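Local structure of fibronectin-binding protein (Streptococcus pyogenes, 5A0L) at residues S74-K79 with L92-E96; L100-Y104 with I184-L190; V7-K11 with N38-E44. The protein is a surface adhesin that binds fibronectin and whose N-terminal thioester domain, described here, mediates covalent attachment to the host through an internal thioester. The contacts are given in a common frame with arbitrary orientation. Where two conformers were deposited one is given. Numbering follows the deposited sequence.

Contact 1. Residues S74-K79 with L92-E96; sequences SGSAFK and LDKLE
Two helices can cross closely where one offers a glycine. The segment axes of helix 75-79 and helix 92-96 approach to 8.3 Å at 85°, and G75 CA lies 4.4 Å from E96 CA. G75 (phi/psi -61/-39) rests its CA 3.4 Å from L92 O in a CA-H...O contact; a CB there would collide with that carbonyl. S74, extended at -165/170 with chi1 p, is the N-cap: its OG accepts from A77 N at 3.0 Å. E96, t,t with chi3 -38°, reaches to the first turn of the other helix, where G75 N donates to E96 OE1 at 2.9 Å. L95 (t,p) sets CD2 4.0 Å from F78 CB and 3.8 Å from K79 N. F78 (m, chi2 -23°) turns its ring edge to E96 CA. L92 (m,t) places CD2 3.9 Å from K79 CB, whose chain (t,p,t,t) then leads away. The result is a near-orthogonal helix-helix crossing with glycine at the contact and a serine N-cap, joining helix 75-81 to the start of helix 92-105 in the thioester domain.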
loop_
_atom_site.group_PDB
_atom_site.type_symbol
_atom_site.label_atom_id
_atom_site.label_comp_id
_atom_site.label_asym_id
_atom_site.label_seq_id
_atom_site.Cartn_x
_atom_site.Cartn_y
_atom_site.Cartn_z
ATOM N N SER A 74 8.646 7.785 -8.307
ATOM C CA SER A 74 9.166 7.634 -9.676
ATOM C C SER A 74 9.693 6.229 -9.796
ATOM O O SER A 74 9.908 5.559 -8.773
ATOM C CB SER A 74 10.334 8.596 -9.940
ATOM O OG SER A 74 11.455 8.300 -9.097
ATOM N N GLY A 75 10.029 5.784 -11.009
ATOM C CA GLY A 75 10.610 4.463 -11.114
ATOM C C GLY A 75 11.923 4.342 -10.356
ATOM O O GLY A 75 12.155 3.321 -9.726
ATOM N N SER A 76 12.750 5.388 -10.393
ATOM C CA SER A 76 14.000 5.425 -9.623
ATOM C C SER A 76 13.773 5.281 -8.119
ATOM O O SER A 76 14.440 4.515 -7.436
ATOM C CB SER A 76 14.703 6.741 -9.852
ATOM O OG SER A 76 15.899 6.734 -9.112
ATOM N N ALA A 77 12.825 6.066 -7.596
ATOM C CA ALA A 77 12.537 6.020 -6.170
ATOM C C ALA A 77 11.939 4.672 -5.796
ATOM O O ALA A 77 12.229 4.139 -4.718
ATOM C CB ALA A 77 11.598 7.140 -5.794
ATOM N N PHE A 78 11.037 4.164 -6.631
ATOM C CA PHE A 78 10.461 2.874 -6.330
ATOM C C PHE A 78 11.528 1.799 -6.261
ATOM O O PHE A 78 11.482 0.905 -5.421
ATOM C CB PHE A 78 9.359 2.509 -7.322
ATOM C CG PHE A 78 8.140 3.420 -7.311
ATOM C CD1 PHE A 78 7.787 4.184 -6.230
ATOM C CD2 PHE A 78 7.312 3.450 -8.410
ATOM C CE1 PHE A 78 6.644 4.980 -6.241
ATOM C CE2 PHE A 78 6.207 4.249 -8.442
ATOM C CZ PHE A 78 5.849 5.012 -7.348
ATOM N N LYS A 79 12.506 1.848 -7.163
ATOM C CA LYS A 79 13.624 0.900 -7.096
ATOM C C LYS A 79 14.449 1.100 -5.809
ATOM O O LYS A 79 14.719 0.123 -5.078
ATOM C CB LYS A 79 14.490 0.980 -8.361
ATOM C CG LYS A 79 15.828 0.240 -8.348
ATOM C CD LYS A 79 15.777 -1.242 -8.161
ATOM C CE LYS A 79 17.202 -1.831 -8.110
ATOM N NZ LYS A 79 17.231 -3.273 -7.730
ATOM N N LEU A 92 12.911 0.645 -15.362
ATOM C CA LEU A 92 12.321 1.328 -14.226
ATOM C C LEU A 92 11.080 2.122 -14.612
ATOM O O LEU A 92 10.201 2.340 -13.751
ATOM C CB LEU A 92 13.348 2.215 -13.537
ATOM C CG LEU A 92 14.627 1.521 -13.045
ATOM C CD1 LEU A 92 15.526 2.473 -12.301
ATOM C CD2 LEU A 92 14.300 0.287 -12.193
ATOM N N ASP A 93 10.930 2.488 -15.886
ATOM C CA ASP A 93 9.692 3.125 -16.331
ATOM C C ASP A 93 8.493 2.172 -16.209
ATOM O O ASP A 93 7.369 2.574 -15.809
ATOM C CB ASP A 93 9.810 3.612 -17.757
ATOM C CG ASP A 93 10.768 4.797 -17.926
ATOM O OD1 ASP A 93 11.234 5.418 -16.949
ATOM O OD2 ASP A 93 11.019 5.151 -19.094
ATOM N N LYS A 94 8.727 0.897 -16.517
ATOM C CA LYS A 94 7.690 -0.130 -16.420
ATOM C C LYS A 94 7.382 -0.363 -14.940
ATOM O O LYS A 94 6.202 -0.551 -14.578
ATOM C CB LYS A 94 8.137 -1.430 -17.105
ATOM C CG LYS A 94 7.166 -2.607 -17.028
ATOM C CD LYS A 94 7.650 -3.903 -17.699
ATOM N N LEU A 95 8.415 -0.378 -14.081
ATOM C CA LEU A 95 8.151 -0.486 -12.651
ATOM C C LEU A 95 7.224 0.611 -12.132
ATOM O O LEU A 95 6.244 0.338 -11.408
ATOM C CB LEU A 95 9.460 -0.492 -11.855
ATOM C CG LEU A 95 9.360 -0.599 -10.328
ATOM C CD1 LEU A 95 8.748 -1.921 -9.890
ATOM C CD2 LEU A 95 10.718 -0.375 -9.673
ATOM N N GLU A 96 7.489 1.834 -12.548
ATOM C CA GLU A 96 6.647 2.976 -12.209
ATOM C C GLU A 96 5.210 2.770 -12.682
ATOM O O GLU A 96 4.263 2.914 -11.899
ATOM C CB GLU A 96 7.231 4.282 -12.764
ATOM C CG GLU A 96 6.436 5.542 -12.462
ATOM C CD GLU A 96 7.038 6.826 -12.994
ATOM O OE1 GLU A 96 8.274 6.989 -12.966
ATOM O OE2 GLU A 96 6.279 7.723 -13.394
#

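Contact 2. Residues L100-Y104 with I184-L190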
loop_
_atom_site.group_PDB
_atom_site.type_symbol
_atom_site.label_atom_id
_atom_site.label_comp_id
_atom_site.label_asym_id
_atom_site.label_seq_id
_atom_site.Cartn_x
_atom_site.Cartn_y
_atom_site.Cartn_z
ATOM N N LEU A 100 1.924 2.457 -10.228
ATOM C CA LEU A 100 0.852 3.447 -10.340
ATOM C C LEU A 100 -0.494 2.807 -10.673
ATOM O O LEU A 100 -1.524 3.179 -10.117
ATOM C CB LEU A 100 1.197 4.512 -11.361
ATOM C CG LEU A 100 2.363 5.430 -11.112
ATOM C CD1 LEU A 100 2.585 6.364 -12.274
ATOM C CD2 LEU A 100 2.211 6.198 -9.850
ATOM N N ASN A 101 -0.481 1.840 -11.607
ATOM C CA ASN A 101 -1.715 1.217 -12.004
ATOM C C ASN A 101 -2.291 0.323 -10.915
ATOM O O ASN A 101 -3.524 0.235 -10.778
ATOM C CB ASN A 101 -1.581 0.514 -13.350
ATOM C CG ASN A 101 -1.700 1.472 -14.518
ATOM O OD1 ASN A 101 -2.813 1.713 -15.021
ATOM N ND2 ASN A 101 -0.581 2.049 -14.948
ATOM N N VAL A 102 -1.448 -0.342 -10.126
ATOM C CA VAL A 102 -1.951 -1.072 -8.970
ATOM C C VAL A 102 -2.705 -0.156 -7.999
ATOM O O VAL A 102 -3.839 -0.428 -7.588
ATOM C CB VAL A 102 -0.824 -1.810 -8.222
ATOM C CG1 VAL A 102 -1.280 -2.289 -6.852
ATOM C CG2 VAL A 102 -0.327 -2.969 -9.066
ATOM N N ILE A 103 -2.078 0.965 -7.648
ATOM C CA ILE A 103 -2.686 1.860 -6.663
ATOM C C ILE A 103 -3.985 2.461 -7.230
ATOM O O ILE A 103 -4.982 2.555 -6.501
ATOM C CB ILE A 103 -1.690 2.943 -6.204
ATOM C CG1 ILE A 103 -0.530 2.333 -5.402
ATOM C CG2 ILE A 103 -2.365 4.042 -5.446
ATOM C CD1 ILE A 103 -0.922 1.783 -4.075
ATOM N N TYR A 104 -3.970 2.894 -8.489
ATOM C CA TYR A 104 -5.137 3.535 -9.057
ATOM C C TYR A 104 -6.349 2.582 -9.090
ATOM O O TYR A 104 -7.506 3.028 -8.987
ATOM C CB TYR A 104 -4.800 4.050 -10.466
ATOM C CG TYR A 104 -5.849 4.959 -11.046
ATOM C CD1 TYR A 104 -6.242 6.125 -10.374
ATOM C CD2 TYR A 104 -6.425 4.694 -12.308
ATOM C CE1 TYR A 104 -7.237 6.951 -10.893
ATOM C CE2 TYR A 104 -7.390 5.545 -12.838
ATOM C CZ TYR A 104 -7.769 6.680 -12.149
ATOM O OH TYR A 104 -8.779 7.519 -12.619
ATOM N N ILE A 184 -4.945 5.874 -15.802
ATOM C CA ILE A 184 -4.457 6.870 -14.856
ATOM C C ILE A 184 -4.513 8.272 -15.483
ATOM O O ILE A 184 -4.258 8.447 -16.691
ATOM C CB ILE A 184 -3.042 6.557 -14.302
ATOM C CG1 ILE A 184 -1.961 6.580 -15.387
ATOM C CG2 ILE A 184 -3.056 5.251 -13.503
ATOM C CD1 ILE A 184 -0.532 6.487 -14.828
ATOM N N PRO A 185 -4.865 9.279 -14.664
ATOM C CA PRO A 185 -4.991 10.635 -15.199
ATOM C C PRO A 185 -3.660 11.246 -15.572
ATOM O O PRO A 185 -2.612 10.840 -15.068
ATOM C CB PRO A 185 -5.685 11.420 -14.081
ATOM C CG PRO A 185 -5.490 10.635 -12.851
ATOM C CD PRO A 185 -5.272 9.190 -13.255
ATOM N N SER A 186 -3.701 12.225 -16.458
ATOM C CA SER A 186 -2.542 13.003 -16.798
ATOM C C SER A 186 -1.989 13.579 -15.510
ATOM O O SER A 186 -2.731 14.120 -14.701
ATOM C CB SER A 186 -2.914 14.158 -17.734
ATOM O OG SER A 186 -1.756 14.841 -18.144
ATOM N N GLY A 187 -0.692 13.423 -15.312
ATOM C CA GLY A 187 -0.013 13.993 -14.136
ATOM C C GLY A 187 -0.138 13.180 -12.852
ATOM O O GLY A 187 0.321 13.612 -11.796
ATOM N N TYR A 188 -0.752 12.015 -12.936
ATOM C CA TYR A 188 -0.911 11.135 -11.767
ATOM C C TYR A 188 0.445 10.931 -11.096
ATOM O O TYR A 188 1.412 10.551 -11.748
ATOM C CB TYR A 188 -1.486 9.770 -12.173
ATOM C CG TYR A 188 -1.946 8.873 -11.049
ATOM C CD1 TYR A 188 -2.987 9.245 -10.211
ATOM C CD2 TYR A 188 -1.386 7.618 -10.871
ATOM C CE1 TYR A 188 -3.420 8.414 -9.200
ATOM C CE2 TYR A 188 -1.811 6.775 -9.857
ATOM C CZ TYR A 188 -2.846 7.169 -9.031
ATOM O OH TYR A 188 -3.265 6.291 -8.063
ATOM N N ARG A 189 0.474 11.070 -9.774
ATOM C CA ARG A 189 1.721 10.978 -9.019
ATOM C C ARG A 189 1.419 10.417 -7.630
ATOM O O ARG A 189 0.411 10.771 -7.019
ATOM C CB ARG A 189 2.360 12.366 -8.872
ATOM C CG ARG A 189 3.768 12.346 -8.272
ATOM C CD ARG A 189 4.399 13.731 -8.163
ATOM N NE ARG A 189 4.342 14.455 -9.420
ATOM C CZ ARG A 189 4.527 15.767 -9.546
ATOM N NH1 ARG A 189 4.827 16.512 -8.493
ATOM N NH2 ARG A 189 4.388 16.326 -10.728
ATOM N N LEU A 190 2.345 9.587 -7.144
ATOM C CA LEU A 190 2.310 9.084 -5.784
ATOM C C LEU A 190 3.581 9.540 -5.066
ATOM O O LEU A 190 4.446 10.205 -5.633
ATOM C CB LEU A 190 2.159 7.566 -5.719
ATOM C CG LEU A 190 0.939 7.026 -6.458
ATOM C CD1 LEU A 190 0.992 5.509 -6.419
ATOM C CD2 LEU A 190 -0.381 7.530 -5.866
HETATM O O HOH W 1 -3.751 3.539 -16.836
#
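A loop without regular structure can pack on a helix chiefly through apolar and aromatic side chains; L100-Y104 and I184-L190 illustrate this, with no direct hydrogen bond between them. L100 (m,t) comes first and meets three partners: its CD1 lies 4.0 Å from I184 CD1, while its CD2 is 4.0 Å from Y188 CD2 and 3.7 Å from L190 CD1. N101 bridges through water 1, which donates to N101 OD1 at 2.7 Å and accepts from I184 N at 2.8 Å; N101 ND2 is hydrogen-bonded to K97 O. I103 sets CG1 3.7 Å from L190 CD1 and CG2 3.6 Å from Y188 OH. Y104 closes the series. One face of its ring receives two CH-pi contacts, from I184 CA at 4.2 Å and P185 CD at 4.1 Å from the ring centroid, and its edge points at the face of Y188 in a T-shaped pair, centroids 5.2 Å apart and planes at 66°. The type II turn P185-Y188, with G187 at positive phi, reverses the loop so that both I184 and Y188 reach the helix. Beyond the contact, V102 and I103 pack on helix 120-135, N101 touches helix 176-179, and I103 and L190 meet strand 203-205, so the loop lies against helix 92-105 just before strand 191-195 begins.

Contact 3. Residues V7-K11 with N38-E44; sequences VPNFK and NLKGSKE
An irregular N-terminal segment can be held on a hairpin turn through one side-chain amide, a CA-H...O contact and bridging waters, and V7-K11 on N38-E44 is such a case. V7-K11 runs extended (phi -75 to -136, psi 97 to 160) without regular strand structure. Opposite it, L39-S42 forms a type I' turn, with K40 at 43/54, G41 at 84/9 and S42 N bonded to L39 O at 3.0 Å. The nearest CA pair is N9-G41, at 3.9 Å.

The direct hydrogen bond runs from N38 ND2 to P8 O, 2.8 Å; with chi1 at 88°, the same ND2 also donates to S42 O at 3.0 Å, so one amide joins the turn and the segment. P8 O further takes a CA-H...O contact from G41 CA at 3.2 Å. A CB on G41 would clash with N9 CG, and the backbone angles themselves call for glycine. S42 OG (chi1 p) accepts from L39 N at 3.0 Å and donates to K43 O at 2.8 Å.

Two waters bridge the segments. Water 2 accepts from F10 N at 3.1 Å and G41 N at 3.2 Å and lies 2.8 Å from N38 OD1; water 3 accepts from K40 N at 2.9 Å and lies 2.7 Å from F10 O.

In van der Waals contact, V7 (m) puts CG2 3.4 Å from both G41 O and S42 O.

The turn joins strands 35-39 and 45-49 of the antiparallel barrel, while P8 and N38 both pack on Y20 and Y22 of strand 19-23, and E44 OE1 bonds to Y22 OH.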
loop_
_atom_site.group_PDB
_atom_site.type_symbol
_atom_site.label_atom_id
_atom_site.label_comp_id
_atom_site.label_asym_id
_atom_site.label_seq_id
_atom_site.Cartn_x
_atom_site.Cartn_y
_atom_site.Cartn_z
ATOM N N VAL A 7 -7.669 13.602 13.888
ATOM C CA VAL A 7 -6.309 13.248 13.444
ATOM C C VAL A 7 -5.289 13.573 14.541
ATOM O O VAL A 7 -5.468 14.493 15.327
ATOM C CB VAL A 7 -5.892 13.894 12.097
ATOM C CG1 VAL A 7 -6.776 13.388 10.968
ATOM C CG2 VAL A 7 -5.865 15.401 12.165
ATOM N N PRO A 8 -4.186 12.833 14.560
ATOM C CA PRO A 8 -3.128 13.115 15.515
ATOM C C PRO A 8 -2.331 14.364 15.129
ATOM O O PRO A 8 -2.317 14.801 13.978
ATOM C CB PRO A 8 -2.252 11.867 15.423
ATOM C CG PRO A 8 -2.464 11.370 14.010
ATOM C CD PRO A 8 -3.919 11.628 13.757
ATOM N N ASN A 9 -1.648 14.944 16.095
ATOM C CA ASN A 9 -0.747 16.063 15.853
ATOM C C ASN A 9 0.556 15.841 16.621
ATOM O O ASN A 9 0.670 16.140 17.813
ATOM C CB ASN A 9 -1.390 17.399 16.231
ATOM C CG ASN A 9 -0.530 18.596 15.844
ATOM O OD1 ASN A 9 0.593 18.446 15.363
ATOM N ND2 ASN A 9 -1.059 19.782 16.047
ATOM N N PHE A 10 1.554 15.306 15.920
ATOM C CA PHE A 10 2.861 14.979 16.485
ATOM C C PHE A 10 3.916 15.756 15.719
ATOM O O PHE A 10 3.906 15.786 14.498
ATOM C CB PHE A 10 3.131 13.462 16.401
ATOM C CG PHE A 10 2.377 12.652 17.440
ATOM C CD1 PHE A 10 1.037 12.413 17.304
ATOM C CD2 PHE A 10 3.015 12.153 18.547
ATOM C CE1 PHE A 10 0.336 11.703 18.254
ATOM C CE2 PHE A 10 2.326 11.427 19.502
ATOM C CZ PHE A 10 0.977 11.216 19.357
ATOM N N LYS A 11 4.861 16.341 16.420
ATOM C CA LYS A 11 5.994 17.030 15.794
ATOM C C LYS A 11 7.249 16.156 15.881
ATOM O O LYS A 11 7.622 15.664 16.949
ATOM C CB LYS A 11 6.266 18.380 16.461
ATOM C CG LYS A 11 7.410 19.145 15.774
ATOM C CD LYS A 11 7.277 20.660 15.877
ATOM C CE LYS A 11 7.345 21.142 17.310
ATOM N NZ LYS A 11 8.728 21.059 17.855
ATOM N N ASN A 38 0.269 11.929 8.190
ATOM C CA ASN A 38 -0.161 13.321 8.259
ATOM C C ASN A 38 0.974 14.234 8.686
ATOM O O ASN A 38 2.068 13.742 9.052
ATOM C CB ASN A 38 -1.486 13.523 9.058
ATOM C CG ASN A 38 -1.292 13.713 10.540
ATOM O OD1 ASN A 38 -0.345 13.198 11.139
ATOM N ND2 ASN A 38 -2.268 14.398 11.165
ATOM N N LEU A 39 0.760 15.538 8.635
ATOM C CA LEU A 39 1.807 16.508 8.837
ATOM C C LEU A 39 1.307 17.519 9.873
ATOM O O LEU A 39 0.449 18.350 9.594
ATOM C CB LEU A 39 2.158 17.225 7.534
ATOM C CG LEU A 39 3.267 18.257 7.617
ATOM C CD1 LEU A 39 4.585 17.618 7.980
ATOM C CD2 LEU A 39 3.392 18.995 6.290
ATOM N N LYS A 40 1.845 17.424 11.090
ATOM C CA LYS A 40 1.552 18.328 12.194
ATOM C C LYS A 40 0.059 18.638 12.281
ATOM O O LYS A 40 -0.371 19.797 12.319
ATOM C CB LYS A 40 2.406 19.582 12.082
ATOM C CG LYS A 40 3.906 19.247 12.240
ATOM C CD LYS A 40 4.804 20.461 12.207
ATOM C CE LYS A 40 5.127 20.902 10.792
ATOM N NZ LYS A 40 6.140 21.996 10.802
ATOM N N GLY A 41 -0.716 17.567 12.345
ATOM C CA GLY A 41 -2.148 17.713 12.591
ATOM C C GLY A 41 -3.029 17.993 11.384
ATOM O O GLY A 41 -4.218 18.254 11.532
ATOM N N SER A 42 -2.466 17.896 10.196
ATOM C CA SER A 42 -3.173 18.089 8.932
ATOM C C SER A 42 -4.105 16.948 8.650
ATOM O O SER A 42 -4.059 15.898 9.297
ATOM C CB SER A 42 -2.165 18.126 7.751
ATOM O OG SER A 42 -1.606 16.806 7.411
ATOM N N LYS A 43 -4.893 17.112 7.586
ATOM C CA LYS A 43 -5.636 16.001 7.065
ATOM C C LYS A 43 -4.680 14.849 6.738
ATOM O O LYS A 43 -3.487 15.059 6.370
ATOM C CB LYS A 43 -6.433 16.389 5.844
ATOM C CG LYS A 43 -5.721 16.233 4.511
ATOM C CD LYS A 43 -6.667 15.702 3.446
ATOM N N GLU A 44 -5.195 13.646 6.913
ATOM C CA GLU A 44 -4.407 12.434 6.770
ATOM C C GLU A 44 -4.624 11.797 5.417
ATOM O O GLU A 44 -5.672 11.994 4.775
ATOM C CB GLU A 44 -4.676 11.432 7.906
ATOM C CG GLU A 44 -5.978 10.698 7.808
ATOM C CD GLU A 44 -6.333 9.807 9.000
ATOM O OE1 GLU A 44 -5.620 9.792 10.029
ATOM O OE2 GLU A 44 -7.407 9.164 8.942
HETATM O O HOH W 2 0.938 14.887 12.935
HETATM O O HOH W 3 3.706 15.397 11.857
#

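From the N terminus, the three contacts follow one another in series, each closing before the next opens, so none nest or cross. Contact 3 closes the first loop when the turn after strand 35-39 comes back to residues 7-11, enclosing strand 19-23. After strand 66-72, contact 1 joins helix 75-81 to the start of helix 92-105 across only 12 intervening residues. Contact 2 begins farther along that same helix and spans 79 residues, including helices 120-135 and 158-172, before the chain enters strand 191-195. Contacts 1 and 2 thus share helix 92-105, their centres 13 Å apart, whereas contact 3 sits on the barrel, its centre 29 and 25 Å from theirs.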